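Local coordinates for protein lipoxygenase (Cyanothece sp., PDB 5EK8) that probably adds both atoms of molecular oxygen to polyunsaturated fatty acids at a non-heme iron centre, as a 9R-lipoxygenase, at residues Ile71-Asp85 and Lys106-Ile120. Sequence-based numbering, arbitrary orientation.
Sequences IELEVWDRDVGTPSD and KAGFKDAPDLELRVI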
loop_
_atom_site.group_PDB
_atom_site.type_symbol
_atom_site.label_atom_id
_atom_site.label_comp_id
_atom_site.label_asym_id
_atom_site.label_seq_id
_atom_site.Cartn_x
_atom_site.Cartn_y
_atom_site.Cartn_z
ATOM N N ILE A 71 22.808 7.018 12.742
ATOM C CA ILE A 71 21.880 6.283 13.584
ATOM C C ILE A 71 22.402 6.276 15.016
ATOM O O ILE A 71 23.614 6.234 15.247
ATOM C CB ILE A 71 21.659 4.844 13.063
ATOM C CG1 ILE A 71 20.341 4.280 13.595
ATOM C CG2 ILE A 71 22.846 3.939 13.391
ATOM C CD1 ILE A 71 19.791 3.159 12.752
ATOM N N GLU A 72 21.485 6.358 15.974
ATOM C CA GLU A 72 21.875 6.499 17.370
ATOM C C GLU A 72 22.352 5.176 17.947
ATOM O O GLU A 72 21.784 4.117 17.675
ATOM C CB GLU A 72 20.720 7.061 18.206
ATOM C CG GLU A 72 20.492 8.552 18.002
ATOM C CD GLU A 72 19.273 9.078 18.741
ATOM O OE1 GLU A 72 18.997 8.604 19.865
ATOM O OE2 GLU A 72 18.587 9.969 18.194
ATOM N N LEU A 73 23.412 5.258 18.740
ATOM C CA LEU A 73 23.992 4.095 19.388
ATOM C C LEU A 73 24.079 4.321 20.887
ATOM O O LEU A 73 24.439 5.410 21.341
ATOM C CB LEU A 73 25.381 3.801 18.820
ATOM C CG LEU A 73 25.555 2.664 17.815
ATOM C CD1 LEU A 73 24.391 2.582 16.847
ATOM C CD2 LEU A 73 26.858 2.875 17.062
ATOM N N GLU A 74 23.747 3.291 21.656
ATOM C CA GLU A 74 23.868 3.370 23.105
ATOM C C GLU A 74 24.794 2.275 23.629
ATOM O O GLU A 74 24.665 1.105 23.265
ATOM C CB GLU A 74 22.491 3.275 23.768
ATOM C CG GLU A 74 21.549 4.434 23.429
ATOM C CD GLU A 74 20.178 4.316 24.096
ATOM O OE1 GLU A 74 19.858 3.235 24.636
ATOM O OE2 GLU A 74 19.418 5.310 24.079
ATOM N N VAL A 75 25.744 2.661 24.468
ATOM C CA VAL A 75 26.619 1.688 25.104
ATOM C C VAL A 75 26.036 1.266 26.447
ATOM O O VAL A 75 25.788 2.093 27.320
ATOM C CB VAL A 75 28.040 2.239 25.300
ATOM C CG1 VAL A 75 28.807 1.390 26.301
ATOM C CG2 VAL A 75 28.766 2.291 23.971
ATOM N N TRP A 76 25.808 -0.032 26.592
ATOM C CA TRP A 76 25.232 -0.592 27.803
ATOM C C TRP A 76 26.119 -1.682 28.373
ATOM O O TRP A 76 26.861 -2.333 27.645
ATOM C CB TRP A 76 23.842 -1.171 27.522
ATOM C CG TRP A 76 22.784 -0.151 27.253
ATOM C CD1 TRP A 76 22.643 0.597 26.128
ATOM C CD2 TRP A 76 21.703 0.221 28.121
ATOM N NE1 TRP A 76 21.545 1.419 26.236
ATOM C CE2 TRP A 76 20.952 1.208 27.452
ATOM C CE3 TRP A 76 21.302 -0.183 29.399
ATOM C CZ2 TRP A 76 19.821 1.801 28.018
ATOM C CZ3 TRP A 76 20.175 0.403 29.959
ATOM C CH2 TRP A 76 19.454 1.390 29.272
ATOM N N ASP A 77 26.035 -1.887 29.677
ATOM C CA ASP A 77 26.599 -3.076 30.276
ATOM C C ASP A 77 25.531 -4.149 30.362
ATOM O O ASP A 77 24.497 -3.961 31.021
ATOM C CB ASP A 77 27.156 -2.792 31.664
ATOM C CG ASP A 77 27.695 -4.037 32.324
ATOM O OD1 ASP A 77 26.910 -4.778 32.953
ATOM O OD2 ASP A 77 28.909 -4.287 32.204
ATOM N N ARG A 78 25.786 -5.264 29.685
ATOM C CA ARG A 78 24.952 -6.448 29.794
ATOM C C ARG A 78 25.494 -7.331 30.907
ATOM O O ARG A 78 26.664 -7.722 30.894
ATOM C CB ARG A 78 24.915 -7.217 28.470
ATOM C CG ARG A 78 26.294 -7.554 27.933
ATOM C CD ARG A 78 26.278 -8.719 26.977
ATOM N NE ARG A 78 27.626 -9.228 26.738
ATOM C CZ ARG A 78 28.167 -10.246 27.399
ATOM N NH1 ARG A 78 27.471 -10.872 28.338
ATOM N NH2 ARG A 78 29.400 -10.643 27.120
ATOM N N ASP A 79 24.651 -7.627 31.887
ATOM C CA ASP A 79 25.041 -8.525 32.962
ATOM C C ASP A 79 24.050 -9.679 33.031
ATOM O O ASP A 79 22.848 -9.494 32.828
ATOM C CB ASP A 79 25.128 -7.780 34.302
ATOM C CG ASP A 79 24.133 -6.638 34.402
ATOM O OD1 ASP A 79 23.116 -6.679 33.678
ATOM O OD2 ASP A 79 24.365 -5.704 35.202
ATOM N N VAL A 80 24.569 -10.875 33.291
ATOM C CA VAL A 80 23.739 -12.067 33.360
ATOM C C VAL A 80 22.886 -12.055 34.628
ATOM O O VAL A 80 23.379 -11.789 35.727
ATOM C CB VAL A 80 24.591 -13.355 33.308
ATOM C CG1 VAL A 80 25.324 -13.448 31.980
ATOM C CG2 VAL A 80 25.583 -13.394 34.457
ATOM N N GLY A 81 21.596 -12.325 34.457
ATOM C CA GLY A 81 20.652 -12.338 35.560
ATOM C C GLY A 81 20.626 -11.041 36.351
ATOM O O GLY A 81 20.454 -11.050 37.573
ATOM N N THR A 82 20.800 -9.926 35.650
ATOM C CA THR A 82 20.852 -8.608 36.270
ATOM C C THR A 82 20.374 -7.579 35.256
ATOM O O THR A 82 20.615 -7.754 34.058
ATOM C CB THR A 82 22.281 -8.263 36.735
ATOM O OG1 THR A 82 22.918 -9.434 37.264
ATOM C CG2 THR A 82 22.261 -7.188 37.796
ATOM N N PRO A 83 19.680 -6.514 35.716
ATOM C CA PRO A 83 19.300 -5.474 34.749
ATOM C C PRO A 83 20.506 -4.773 34.138
ATOM O O PRO A 83 21.467 -4.477 34.848
ATOM C CB PRO A 83 18.471 -4.488 35.590
ATOM C CG PRO A 83 18.873 -4.758 37.002
ATOM C CD PRO A 83 19.120 -6.233 37.051
ATOM N N SER A 84 20.447 -4.521 32.834
ATOM C CA SER A 84 21.524 -3.842 32.123
ATOM C C SER A 84 21.702 -2.413 32.621
ATOM O O SER A 84 20.768 -1.818 33.164
ATOM C CB SER A 84 21.249 -3.840 30.619
ATOM O OG SER A 84 21.222 -5.161 30.107
ATOM N N ASP A 85 22.898 -1.860 32.435
ATOM C CA ASP A 85 23.156 -0.493 32.895
ATOM C C ASP A 85 23.574 0.433 31.754
ATOM O O ASP A 85 24.367 0.054 30.907
ATOM C CB ASP A 85 24.231 -0.487 33.984
ATOM C CG ASP A 85 23.885 -1.393 35.155
ATOM O OD1 ASP A 85 22.856 -1.138 35.820
ATOM O OD2 ASP A 85 24.649 -2.352 35.412
ATOM N N LYS A 106 29.072 3.532 35.845
ATOM C CA LYS A 106 27.654 3.215 35.962
ATOM C C LYS A 106 27.474 1.697 36.004
ATOM O O LYS A 106 26.352 1.188 36.004
ATOM C CB LYS A 106 26.859 3.843 34.819
ATOM C CG LYS A 106 27.078 5.347 34.684
ATOM C CD LYS A 106 25.829 6.077 34.200
ATOM C CE LYS A 106 24.794 6.203 35.312
ATOM N NZ LYS A 106 23.608 7.010 34.903
ATOM N N ALA A 107 28.599 0.987 36.035
ATOM C CA ALA A 107 28.634 -0.411 36.442
ATOM C C ALA A 107 28.028 -0.554 37.823
ATOM O O ALA A 107 27.082 -1.314 38.032
ATOM C CB ALA A 107 30.059 -0.929 36.458
ATOM N N GLY A 108 28.600 0.192 38.763
ATOM C CA GLY A 108 28.220 0.105 40.156
ATOM C C GLY A 108 28.680 -1.202 40.766
ATOM O O GLY A 108 29.587 -1.222 41.596
ATOM N N PHE A 109 28.066 -2.298 40.335
ATOM C CA PHE A 109 28.273 -3.595 40.970
ATOM C C PHE A 109 29.658 -4.188 40.702
ATOM O O PHE A 109 30.319 -4.662 41.629
ATOM C CB PHE A 109 27.194 -4.589 40.519
ATOM C CG PHE A 109 25.818 -4.294 41.070
ATOM C CD1 PHE A 109 25.599 -3.206 41.902
ATOM C CD2 PHE A 109 24.747 -5.120 40.761
ATOM C CE1 PHE A 109 24.337 -2.939 42.404
ATOM C CE2 PHE A 109 23.483 -4.861 41.263
ATOM C CZ PHE A 109 23.278 -3.769 42.086
ATOM N N LYS A 110 30.098 -4.161 39.446
ATOM C CA LYS A 110 31.339 -4.834 39.063
ATOM C C LYS A 110 32.512 -3.891 38.842
ATOM O O LYS A 110 32.376 -2.668 38.897
ATOM C CB LYS A 110 31.130 -5.654 37.790
ATOM C CG LYS A 110 30.790 -4.811 36.586
ATOM C CD LYS A 110 29.443 -5.209 36.031
ATOM C CE LYS A 110 28.741 -4.012 35.437
ATOM N NZ LYS A 110 29.625 -3.316 34.463
ATOM N N ASP A 111 33.664 -4.491 38.563
ATOM C CA ASP A 111 34.916 -3.763 38.428
ATOM C C ASP A 111 35.130 -3.261 37.008
ATOM O O ASP A 111 35.822 -2.265 36.793
ATOM C CB ASP A 111 36.087 -4.652 38.842
ATOM C CG ASP A 111 35.849 -5.344 40.170
ATOM O OD1 ASP A 111 35.267 -4.718 41.082
ATOM O OD2 ASP A 111 36.242 -6.522 40.300
ATOM N N ALA A 112 34.539 -3.963 36.045
ATOM C CA ALA A 112 34.685 -3.613 34.638
ATOM C C ALA A 112 33.433 -3.978 33.856
ATOM O O ALA A 112 32.862 -5.050 34.054
ATOM C CB ALA A 112 35.904 -4.302 34.040
ATOM N N PRO A 113 32.998 -3.082 32.962
ATOM C CA PRO A 113 31.815 -3.355 32.141
ATOM C C PRO A 113 31.995 -4.493 31.129
ATOM O O PRO A 113 33.074 -4.665 30.560
ATOM C CB PRO A 113 31.568 -2.021 31.423
ATOM C CG PRO A 113 32.859 -1.275 31.518
ATOM C CD PRO A 113 33.482 -1.700 32.802
ATOM N N ASP A 114 30.932 -5.269 30.938
ATOM C CA ASP A 114 30.845 -6.250 29.861
ATOM C C ASP A 114 29.961 -5.661 28.772
ATOM O O ASP A 114 28.736 -5.655 28.887
ATOM C CB ASP A 114 30.283 -7.582 30.366
ATOM C CG ASP A 114 31.109 -8.173 31.496
ATOM O OD1 ASP A 114 32.332 -7.912 31.534
ATOM O OD2 ASP A 114 30.539 -8.894 32.345
ATOM N N LEU A 115 30.592 -5.168 27.710
ATOM C CA LEU A 115 29.936 -4.250 26.783
ATOM C C LEU A 115 28.846 -4.858 25.906
ATOM O O LEU A 115 28.861 -6.045 25.581
ATOM C CB LEU A 115 30.984 -3.581 25.895
ATOM C CG LEU A 115 31.854 -2.565 26.637
ATOM C CD1 LEU A 115 32.825 -1.886 25.691
ATOM C CD2 LEU A 115 30.983 -1.537 27.349
ATOM N N GLU A 116 27.901 -3.998 25.544
ATOM C CA GLU A 116 26.767 -4.324 24.694
ATOM C C GLU A 116 26.370 -3.066 23.938
ATOM O O GLU A 116 26.120 -2.025 24.540
ATOM C CB GLU A 116 25.592 -4.852 25.519
ATOM C CG GLU A 116 24.237 -4.699 24.841
ATOM C CD GLU A 116 23.085 -5.228 25.691
ATOM O OE1 GLU A 116 22.207 -4.427 26.081
ATOM O OE2 GLU A 116 23.056 -6.449 25.965
ATOM N N LEU A 117 26.330 -3.155 22.616
ATOM C CA LEU A 117 26.022 -1.999 21.789
ATOM C C LEU A 117 24.597 -2.059 21.255
ATOM O O LEU A 117 24.197 -3.047 20.646
ATOM C CB LEU A 117 27.010 -1.901 20.630
ATOM C CG LEU A 117 27.076 -0.552 19.919
ATOM C CD1 LEU A 117 27.637 0.512 20.855
ATOM C CD2 LEU A 117 27.910 -0.670 18.648
ATOM N N ARG A 118 23.828 -1.001 21.484
ATOM C CA ARG A 118 22.453 -0.963 21.011
ATOM C C ARG A 118 22.271 0.020 19.862
ATOM O O ARG A 118 22.641 1.192 19.962
ATOM C CB ARG A 118 21.499 -0.604 22.150
ATOM C CG ARG A 118 21.542 -1.569 23.316
ATOM C CD ARG A 118 20.348 -1.385 24.235
ATOM N NE ARG A 118 20.500 -2.139 25.474
ATOM C CZ ARG A 118 19.644 -2.085 26.491
ATOM N NH1 ARG A 118 18.567 -1.313 26.415
ATOM N NH2 ARG A 118 19.867 -2.805 27.582
ATOM N N VAL A 119 21.706 -0.480 18.770
ATOM C CA VAL A 119 21.278 0.354 17.663
ATOM C C VAL A 119 19.858 0.811 17.958
ATOM O O VAL A 119 18.957 -0.020 18.164
ATOM C CB VAL A 119 21.330 -0.393 16.309
ATOM C CG1 VAL A 119 20.999 0.556 15.168
ATOM C CG2 VAL A 119 22.705 -1.029 16.094
ATOM N N ILE A 120 19.683 2.132 17.965
ATOM C CA ILE A 120 18.455 2.778 18.404
ATOM C C ILE A 120 17.680 3.450 17.267
ATOM O O ILE A 120 18.210 4.287 16.534
ATOM C CB ILE A 120 18.754 3.837 19.493
ATOM C CG1 ILE A 120 19.527 3.204 20.650
ATOM C CG2 ILE A 120 17.467 4.478 20.002
ATOM C CD1 ILE A 120 18.786 2.074 21.322
#
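OD2 of D77 is gripped from two sides. D114 N donates to it nearly in line with its C-O bond, whereas K110 NZ, at 2.6 Å from OD2, comes down from above the carboxylate plane and makes a salt bridge. With CG anti to the backbone N (chi1 178°), the carboxylate of D77 swings over to the loop that leads into strand 115-120. R78 N then donates to D114 O, and the R78 guanidinium forms a salt bridge with D146. Further along, strands 72-79 and 115-120 pair antiparallel, E74 and R118 exchanging two backbone bonds. On the face carrying W76, the guanidinium of R118 lies flat over the indole, planes 4° apart, its CZ 3.6 Å from the centroid of the five-membered ring. Both flat groups are tethered in their own strands: W76 NE1 donates to E74 OE1, while R118 NE and NH2 bind E116 OE1 side-on. Replacing W76 with an alanine would remove the indole, which is likely to leave the R118 guanidinium without its stacking surface and E74 OE1 without its N-H donor. The other face is apolar, V75 CG2 meeting L117 CD1 at 3.8 Å and L73 resting on L117 and V119, with F98 and I100 beyond. This four-stranded sheet, probably of the PLAT domain and away from the iron, thus pairs an apolar face with one knit by charge and stacking, and D77 fixes the loop before strand 115-120.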